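Local coordinates for protein collagen alpha1(xviii) chain (Mus musculus, PDB 1DY1) that forms the endostatin domain at the C-terminal end of collagen XVIII, a zinc-binding fragment known as an inhibitor of angiogenesis, at residues A[75-80]-A[101-106]; A[150-155]-A[162-167]; A[56-61]-A[131-136]. The protein carries 2 engineered substitutions. All coordinates share one frame; numbering follows the deposited sequence.

Contact 1: residues A[75-80]-A[101-106]. With ZN (zinc ion), chain B.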
loop_
_atom_site.group_PDB
_atom_site.type_symbol
_atom_site.label_atom_id
_atom_site.label_comp_id
_atom_site.label_asym_id
_atom_site.label_seq_id
_atom_site.Cartn_x
_atom_site.Cartn_y
_atom_site.Cartn_z
ATOM N N ILE A 75 -3.465 9.202 8.303
ATOM C CA ILE A 75 -3.634 8.370 7.113
ATOM C C ILE A 75 -5.121 7.994 7.038
ATOM O O ILE A 75 -5.682 7.467 8.006
ATOM C CB ILE A 75 -2.772 7.075 7.170
ATOM C CG1 ILE A 75 -1.344 7.379 7.654
ATOM C CG2 ILE A 75 -2.734 6.418 5.781
ATOM C CD1 ILE A 75 -0.595 8.425 6.831
ATOM N N VAL A 76 -5.759 8.257 5.902
ATOM C CA VAL A 76 -7.186 7.975 5.738
ATOM C C VAL A 76 -7.460 7.168 4.476
ATOM O O VAL A 76 -6.699 7.243 3.507
ATOM C CB VAL A 76 -7.994 9.299 5.647
ATOM C CG1 VAL A 76 -7.697 10.170 6.831
ATOM C CG2 VAL A 76 -7.662 10.068 4.359
ATOM N N ASN A 77 -8.537 6.386 4.479
ATOM C CA ASN A 77 -8.886 5.620 3.291
ATOM C C ASN A 77 -9.570 6.541 2.277
ATOM O O ASN A 77 -9.599 7.749 2.461
ATOM C CB ASN A 77 -9.741 4.372 3.625
ATOM C CG ASN A 77 -11.119 4.712 4.187
ATOM O OD1 ASN A 77 -11.634 5.793 3.972
ATOM N ND2 ASN A 77 -11.712 3.776 4.900
ATOM N N LEU A 78 -10.057 5.966 1.185
ATOM C CA LEU A 78 -10.723 6.714 0.120
ATOM C C LEU A 78 -11.909 7.522 0.617
ATOM O O LEU A 78 -12.199 8.597 0.092
ATOM C CB LEU A 78 -11.218 5.760 -0.971
ATOM C CG LEU A 78 -11.734 6.418 -2.251
ATOM C CD1 LEU A 78 -10.606 7.189 -2.933
ATOM C CD2 LEU A 78 -12.290 5.344 -3.175
ATOM N N LYS A 79 -12.608 6.990 1.610
ATOM C CA LYS A 79 -13.772 7.662 2.163
ATOM C C LYS A 79 -13.424 8.570 3.322
ATOM O O LYS A 79 -14.297 8.947 4.110
ATOM C CB LYS A 79 -14.833 6.635 2.560
ATOM C CG LYS A 79 -15.333 5.871 1.354
ATOM C CD LYS A 79 -16.440 4.904 1.671
ATOM C CE LYS A 79 -17.041 4.414 0.355
ATOM N NZ LYS A 79 -18.127 3.416 0.519
ATOM N N ASP A 80 -12.153 8.957 3.382
ATOM C CA ASP A 80 -11.627 9.834 4.428
ATOM C C ASP A 80 -11.841 9.337 5.863
ATOM O O ASP A 80 -11.987 10.131 6.788
ATOM C CB ASP A 80 -12.147 11.255 4.248
ATOM C CG ASP A 80 -11.707 11.870 2.938
ATOM O OD1 ASP A 80 -10.594 11.553 2.450
ATOM O OD2 ASP A 80 -12.472 12.684 2.376
ATOM N N GLY A 101 -11.946 -2.248 12.877
ATOM C CA GLY A 101 -13.131 -1.911 12.109
ATOM C C GLY A 101 -12.802 -1.166 10.823
ATOM O O GLY A 101 -13.665 -1.026 9.950
ATOM N N ALA A 102 -11.560 -0.702 10.686
ATOM C CA ALA A 102 -11.153 0.040 9.493
ATOM C C ALA A 102 -11.259 -0.795 8.219
ATOM O O ALA A 102 -11.265 -2.029 8.249
ATOM C CB ALA A 102 -9.726 0.600 9.656
ATOM N N ARG A 103 -11.330 -0.105 7.092
ATOM C CA ARG A 103 -11.449 -0.775 5.812
ATOM C C ARG A 103 -10.672 -0.043 4.720
ATOM O O ARG A 103 -10.544 1.188 4.736
ATOM C CB ARG A 103 -12.927 -0.901 5.452
ATOM C CG ARG A 103 -13.653 0.407 5.583
ATOM C CD ARG A 103 -15.143 0.207 5.699
ATOM N NE ARG A 103 -15.820 1.494 5.652
ATOM C CZ ARG A 103 -17.022 1.695 5.126
ATOM N NH1 ARG A 103 -17.698 0.680 4.597
ATOM N NH2 ARG A 103 -17.514 2.931 5.079
ATOM N N ILE A 104 -10.110 -0.829 3.810
ATOM C CA ILE A 104 -9.323 -0.322 2.701
ATOM C C ILE A 104 -10.086 -0.469 1.395
ATOM O O ILE A 104 -10.534 -1.557 1.058
ATOM C CB ILE A 104 -8.004 -1.077 2.625
ATOM C CG1 ILE A 104 -7.206 -0.795 3.907
ATOM C CG2 ILE A 104 -7.234 -0.677 1.385
ATOM C CD1 ILE A 104 -5.936 -1.612 4.053
ATOM N N PHE A 105 -10.244 0.642 0.677
ATOM C CA PHE A 105 -10.970 0.661 -0.605
ATOM C C PHE A 105 -10.009 0.772 -1.778
ATOM O O PHE A 105 -8.906 1.304 -1.635
ATOM C CB PHE A 105 -11.945 1.859 -0.668
ATOM C CG PHE A 105 -13.065 1.801 0.345
ATOM C CD1 PHE A 105 -14.218 1.064 0.086
ATOM C CD2 PHE A 105 -12.963 2.469 1.559
ATOM C CE1 PHE A 105 -15.250 0.988 1.022
ATOM C CE2 PHE A 105 -13.982 2.402 2.492
ATOM C CZ PHE A 105 -15.130 1.654 2.221
ATOM N N SER A 106 -10.411 0.231 -2.918
ATOM C CA SER A 106 -9.625 0.338 -4.144
ATOM C C SER A 106 -9.939 1.736 -4.699
ATOM O O SER A 106 -10.833 2.415 -4.165
ATOM C CB SER A 106 -10.055 -0.741 -5.158
ATOM O OG SER A 106 -11.472 -0.816 -5.286
HETATM ZN ZN ZN B . -10.230 12.376 0.894
HETATM O O HOH W 1 -8.659 3.062 0.691
#
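The amide of N77 joins the two segments by hydrogen bonding: ND2 donates to R103 O at 2.8 Å, a fairly straight bond (161°) with the oxygen close to the amide plane. With CG lodged between the backbone N and the carbonyl carbon (chi1 65°), the amide also reaches the rim of the F105 ring, the two planes 77° apart. ND2 also bonds E81, while OD1 takes a weak bond from K79 N inside the type I turn N77-D80. A water accepts from L78 N and from F105 N, the latter at 2.9 Å.

The extended chain of K79 crosses one face of the F105 ring at about a right angle, CE making a CH-pi contact 4.1 Å from the centroid. L78 CB packs against F105 CB. The ring meets the R103 guanidinium edge-on, F105 CZ lying 3.4 Å above the guanidinium plane, over its centre. R103 NH2 forms a salt bridge with E81, which probably eases the nearness of the like-charged K79 NZ.

D80 binds zinc through OD1 at 1.8 Å, H5, H7 and H15 completing the site. Amide, water and ring thus tie the loop 101-106 to a turn whose last residue is a zinc ligand.

Contact 2: residues A[150-155]-A[162-167]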
loop_
_atom_site.group_PDB
_atom_site.type_symbol
_atom_site.label_atom_id
_atom_site.label_comp_id
_atom_site.label_asym_id
_atom_site.label_seq_id
_atom_site.Cartn_x
_atom_site.Cartn_y
_atom_site.Cartn_z
ATOM N N THR A 150 10.880 -14.963 -3.250
ATOM C CA THR A 150 9.868 -14.565 -2.268
ATOM C C THR A 150 9.702 -13.070 -2.206
ATOM O O THR A 150 10.585 -12.316 -2.637
ATOM C CB THR A 150 10.228 -15.004 -0.828
ATOM O OG1 THR A 150 11.521 -14.493 -0.479
ATOM C CG2 THR A 150 10.219 -16.514 -0.705
ATOM N N GLY A 151 8.603 -12.652 -1.589
ATOM C CA GLY A 151 8.317 -11.241 -1.395
ATOM C C GLY A 151 7.697 -11.168 -0.015
ATOM O O GLY A 151 6.875 -12.013 0.327
ATOM N N GLN A 152 8.120 -10.232 0.818
ATOM C CA GLN A 152 7.534 -10.143 2.131
ATOM C C GLN A 152 6.107 -9.607 1.985
ATOM O O GLN A 152 5.872 -8.614 1.284
ATOM C CB GLN A 152 8.374 -9.249 3.035
ATOM C CG GLN A 152 8.355 -9.687 4.498
ATOM C CD GLN A 152 9.219 -10.921 4.767
ATOM O OE1 GLN A 152 9.680 -11.576 3.843
ATOM N NE2 GLN A 152 9.460 -11.217 6.035
ATOM N N ALA A 153 5.160 -10.257 2.651
ATOM C CA ALA A 153 3.762 -9.883 2.571
ATOM C C ALA A 153 3.118 -10.012 3.937
ATOM O O ALA A 153 3.703 -10.588 4.852
ATOM C CB ALA A 153 3.054 -10.760 1.568
ATOM N N SER A 154 1.920 -9.446 4.061
ATOM C CA SER A 154 1.137 -9.431 5.301
ATOM C C SER A 154 -0.314 -9.847 5.063
ATOM O O SER A 154 -0.898 -9.509 4.034
ATOM C CB SER A 154 1.126 -8.015 5.862
ATOM O OG SER A 154 0.509 -7.951 7.133
ATOM N N SER A 155 -0.898 -10.566 6.015
ATOM C CA SER A 155 -2.307 -10.988 5.916
ATOM C C SER A 155 -3.143 -9.805 6.396
ATOM O O SER A 155 -2.883 -9.249 7.452
ATOM C CB SER A 155 -2.582 -12.195 6.821
ATOM O OG SER A 155 -3.979 -12.356 7.055
ATOM N N LEU A 162 2.092 -4.630 8.145
ATOM C CA LEU A 162 3.485 -5.048 8.131
ATOM C C LEU A 162 3.861 -6.381 8.760
ATOM O O LEU A 162 4.969 -6.553 9.273
ATOM C CB LEU A 162 4.349 -3.916 8.698
ATOM C CG LEU A 162 4.373 -2.634 7.862
ATOM C CD1 LEU A 162 5.026 -1.532 8.628
ATOM C CD2 LEU A 162 5.115 -2.885 6.590
ATOM N N GLU A 163 2.952 -7.337 8.696
ATOM C CA GLU A 163 3.208 -8.666 9.214
ATOM C C GLU A 163 4.350 -9.214 8.374
ATOM O O GLU A 163 4.516 -8.845 7.207
ATOM C CB GLU A 163 1.980 -9.527 9.021
ATOM C CG GLU A 163 1.628 -10.353 10.191
ATOM C CD GLU A 163 0.402 -11.175 9.931
ATOM O OE1 GLU A 163 0.396 -11.966 8.944
ATOM O OE2 GLU A 163 -0.549 -11.034 10.722
ATOM N N GLN A 164 5.100 -10.137 8.949
ATOM C CA GLN A 164 6.256 -10.674 8.271
ATOM C C GLN A 164 6.148 -12.084 7.703
ATOM O O GLN A 164 6.640 -13.031 8.305
ATOM C CB GLN A 164 7.469 -10.546 9.204
ATOM C CG GLN A 164 7.762 -9.105 9.616
ATOM C CD GLN A 164 8.196 -8.229 8.445
ATOM O OE1 GLN A 164 9.253 -8.434 7.885
ATOM N NE2 GLN A 164 7.377 -7.260 8.078
ATOM N N LYS A 165 5.539 -12.225 6.529
ATOM C CA LYS A 165 5.422 -13.534 5.891
ATOM C C LYS A 165 6.212 -13.480 4.590
ATOM O O LYS A 165 6.024 -12.547 3.808
ATOM C CB LYS A 165 3.966 -13.836 5.526
ATOM C CG LYS A 165 2.978 -13.930 6.673
ATOM C CD LYS A 165 3.106 -15.261 7.437
ATOM C CE LYS A 165 1.809 -15.606 8.192
ATOM N NZ LYS A 165 1.289 -14.501 9.068
ATOM N N ALA A 166 7.087 -14.457 4.347
ATOM C CA ALA A 166 7.846 -14.498 3.090
ATOM C C ALA A 166 6.995 -15.326 2.131
ATOM O O ALA A 166 6.832 -16.526 2.316
ATOM C CB ALA A 166 9.213 -15.145 3.293
ATOM N N ALA A 167 6.430 -14.687 1.118
ATOM C CA ALA A 167 5.566 -15.400 0.204
ATOM C C ALA A 167 6.137 -15.560 -1.185
ATOM O O ALA A 167 6.950 -14.751 -1.643
ATOM C CB ALA A 167 4.215 -14.723 0.152
#
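The side chains of Q152 and Q164 cross at about a right angle, their amide planes 44° apart; Q152 NE2 gives a weak hydrogen bond of 3.3 Å to Q164 OE1. A bend at chi2 (75°) folds Q152 back over the neighbouring strand, bringing its OE1 to 3.6 Å from A166 CB on the same face of the sheet. That oxygen is hydrogen-bonded to S137 OG. Q164 NE2 donates to L162 O at 2.8 Å; the oxygen lies in the amide plane, but NE2 sits above the plane of that carbonyl, and it also bonds S127 O. The E163 carboxylate is met from above its plane by K165 NZ in a salt bridge of 2.7 Å; the same OE1 weakly accepts from S155 N, and OE2 pairs with R160.

Between the backbones, G151 with A167 and A153 with K165 form antiparallel hydrogen-bonded pairs, two bonds each, the shortest being G151 N to A167 O and A153 N to K165 O, both 2.7 Å. Q152 with A166 is the non-hydrogen-bonded pair between them. On the face opposite Q152 and A166, the methyls of A153 and A167 stand 4.4 Å apart. This is a beta hairpin, its strands 150-155 and 165-168 forming two of the three strands of a small antiparallel sheet in the C-type-lectin-like endostatin fold.

Contact 3: residues A[56-61]-A[131-136]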
loop_
_atom_site.group_PDB
_atom_site.type_symbol
_atom_site.label_atom_id
_atom_site.label_comp_id
_atom_site.label_asym_id
_atom_site.label_seq_id
_atom_site.Cartn_x
_atom_site.Cartn_y
_atom_site.Cartn_z
ATOM N N SER A 56 11.964 -1.017 -2.410
ATOM C CA SER A 56 12.624 -1.311 -3.678
ATOM C C SER A 56 14.138 -1.176 -3.525
ATOM O O SER A 56 14.643 -1.050 -2.403
ATOM C CB SER A 56 12.076 -0.433 -4.825
ATOM O OG SER A 56 11.971 0.944 -4.486
ATOM N N ARG A 57 14.870 -1.311 -4.626
ATOM C CA ARG A 57 16.320 -1.206 -4.552
ATOM C C ARG A 57 16.714 0.162 -4.052
ATOM O O ARG A 57 16.340 1.184 -4.645
ATOM C CB ARG A 57 16.976 -1.446 -5.909
ATOM C CG ARG A 57 18.500 -1.596 -5.801
ATOM C CD ARG A 57 19.166 -1.683 -7.149
ATOM N NE ARG A 57 18.511 -2.710 -7.933
ATOM C CZ ARG A 57 18.869 -3.986 -7.911
ATOM N NH1 ARG A 57 19.899 -4.368 -7.160
ATOM N NH2 ARG A 57 18.125 -4.888 -8.547
ATOM N N LEU A 58 17.449 0.186 -2.950
ATOM C CA LEU A 58 17.908 1.447 -2.370
ATOM C C LEU A 58 16.782 2.329 -1.877
ATOM O O LEU A 58 17.001 3.508 -1.646
ATOM C CB LEU A 58 18.767 2.245 -3.373
ATOM C CG LEU A 58 19.975 1.546 -4.017
ATOM C CD1 LEU A 58 20.749 2.526 -4.902
ATOM C CD2 LEU A 58 20.872 0.965 -2.936
ATOM N N GLN A 59 15.605 1.770 -1.641
ATOM C CA GLN A 59 14.489 2.591 -1.190
ATOM C C GLN A 59 13.693 1.871 -0.128
ATOM O O GLN A 59 13.082 0.843 -0.406
ATOM C CB GLN A 59 13.574 2.915 -2.374
ATOM C CG GLN A 59 12.312 3.656 -2.011
ATOM C CD GLN A 59 12.559 5.132 -1.861
ATOM O OE1 GLN A 59 12.728 5.829 -2.851
ATOM N NE2 GLN A 59 12.563 5.627 -0.629
ATOM N N ASP A 60 13.728 2.386 1.096
ATOM C CA ASP A 60 12.979 1.776 2.183
ATOM C C ASP A 60 11.575 2.288 2.100
ATOM O O ASP A 60 11.389 3.484 1.861
ATOM C CB ASP A 60 13.542 2.195 3.537
ATOM C CG ASP A 60 14.902 1.618 3.804
ATOM O OD1 ASP A 60 15.317 0.636 3.166
ATOM O OD2 ASP A 60 15.582 2.169 4.656
ATOM N N LEU A 61 10.595 1.407 2.293
ATOM C CA LEU A 61 9.179 1.800 2.279
ATOM C C LEU A 61 8.926 3.023 3.186
ATOM O O LEU A 61 8.192 3.943 2.826
ATOM C CB LEU A 61 8.303 0.628 2.739
ATOM C CG LEU A 61 6.811 0.858 3.030
ATOM C CD1 LEU A 61 6.101 1.470 1.842
ATOM C CD2 LEU A 61 6.175 -0.437 3.394
ATOM N N GLY A 131 10.016 -0.719 8.261
ATOM C CA GLY A 131 9.811 -0.150 6.939
ATOM C C GLY A 131 11.113 -0.136 6.145
ATOM O O GLY A 131 11.269 0.653 5.212
ATOM N N ARG A 132 12.064 -0.973 6.554
ATOM C CA ARG A 132 13.337 -1.082 5.862
ATOM C C ARG A 132 13.158 -2.165 4.818
ATOM O O ARG A 132 12.430 -3.136 5.044
ATOM C CB ARG A 132 14.457 -1.483 6.831
ATOM C CG ARG A 132 14.910 -0.364 7.737
ATOM C CD ARG A 132 15.994 -0.817 8.700
ATOM N NE ARG A 132 15.519 -1.804 9.667
ATOM C CZ ARG A 132 15.515 -1.639 10.986
ATOM N NH1 ARG A 132 15.966 -0.518 11.517
ATOM N NH2 ARG A 132 15.023 -2.587 11.769
ATOM N N ARG A 133 13.794 -1.991 3.671
ATOM C CA ARG A 133 13.692 -2.969 2.606
ATOM C C ARG A 133 14.342 -4.292 2.966
ATOM O O ARG A 133 15.314 -4.343 3.725
ATOM C CB ARG A 133 14.341 -2.451 1.317
ATOM C CG ARG A 133 15.856 -2.327 1.385
ATOM C CD ARG A 133 16.305 -1.382 0.308
ATOM N NE ARG A 133 17.713 -1.039 0.388
ATOM C CZ ARG A 133 18.210 0.070 0.942
ATOM N NH1 ARG A 133 17.418 0.982 1.516
ATOM N NH2 ARG A 133 19.518 0.308 0.843
ATOM N N LEU A 134 13.794 -5.356 2.389
ATOM C CA LEU A 134 14.317 -6.688 2.572
ATOM C C LEU A 134 14.769 -7.105 1.186
ATOM O O LEU A 134 13.975 -7.578 0.372
ATOM C CB LEU A 134 13.237 -7.642 3.078
ATOM C CG LEU A 134 12.774 -7.456 4.518
ATOM C CD1 LEU A 134 11.704 -8.477 4.802
ATOM C CD2 LEU A 134 13.941 -7.638 5.491
ATOM N N MET A 135 16.058 -6.910 0.928
ATOM C CA MET A 135 16.684 -7.227 -0.357
ATOM C C MET A 135 16.573 -8.681 -0.751
ATOM O O MET A 135 16.663 -9.000 -1.923
ATOM C CB MET A 135 18.149 -6.786 -0.370
ATOM C CG MET A 135 18.345 -5.267 -0.326
ATOM S SD MET A 135 19.554 -4.751 0.952
ATOM C CE MET A 135 18.809 -5.638 2.432
ATOM N N GLU A 136 16.385 -9.565 0.223
ATOM C CA GLU A 136 16.224 -10.974 -0.081
ATOM C C GLU A 136 14.761 -11.343 -0.197
ATOM O O GLU A 136 14.439 -12.451 -0.601
ATOM C CB GLU A 136 16.885 -11.851 0.978
ATOM C CG GLU A 136 18.382 -12.054 0.773
ATOM C CD GLU A 136 18.892 -13.368 1.382
ATOM O OE1 GLU A 136 18.553 -13.670 2.555
ATOM O OE2 GLU A 136 19.632 -14.102 0.683
HETATM O O HOH W 2 18.471 -2.682 -2.012
#
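R133 reaches along the turn S56-Q59 with its guanidinium lying flat over the backbone of L58, whose CA sits 3.6 Å above the plane, over its centre. Its chain is extended from CG to NE and leaves the backbone with CG between N and the carbonyl carbon (chi1 69°), which carries CD past S56 O at 3.2 Å. L58 runs beside it, pointing the same way, with CD2 near NH2.

D60 crosses R133 obliquely, carboxylate and guanidinium planes 33° apart. One oxygen does the work: OD1 lies at the guanidinium edge and forms a salt bridge with NH1 at 2.7 Å, although the hydrogen bond within it is bent and weak. The same OD1 accepts a much straighter bond (173°) from R133 N at 3.1 Å, meeting it from above the carboxylate plane. Backbone and side chain of R133 therefore grip a single oxygen. R132 lies alongside D60, its guanidinium nearly perpendicular to the D60 carboxylate, but forms its salt bridge with D128.

A water accepts from L58 N and, weakly, from R133 NE at 3.0 Å. The arrangement is an arginine laid over a type II beta turn and tied to an aspartate just beyond it, joining two sequence-distant loops of the endostatin domain.

In the fold
Contact 1 is the buried one of the three, and lies on the opposite side of the chain's centre from contact 3; contacts 2 and 3 are only partly buried. Contact 1 joins the end of a strand of the five-stranded sheet to a loop through a side-chain amide hydrogen bond, an aromatic ring and a water, beside a zinc site. Contact 2 depends mainly on backbone pairing within a hairpin, whereas contact 3 joins loops by a charged pair. Contacts 2 and 3 touch: L134 CD1 packs 3.5 Å from Q152 CD, and L61 meets L162. Contact 1 stands apart, its nearest atoms about 9 Å from contact 2, and is nested within the loop closed by contact 3.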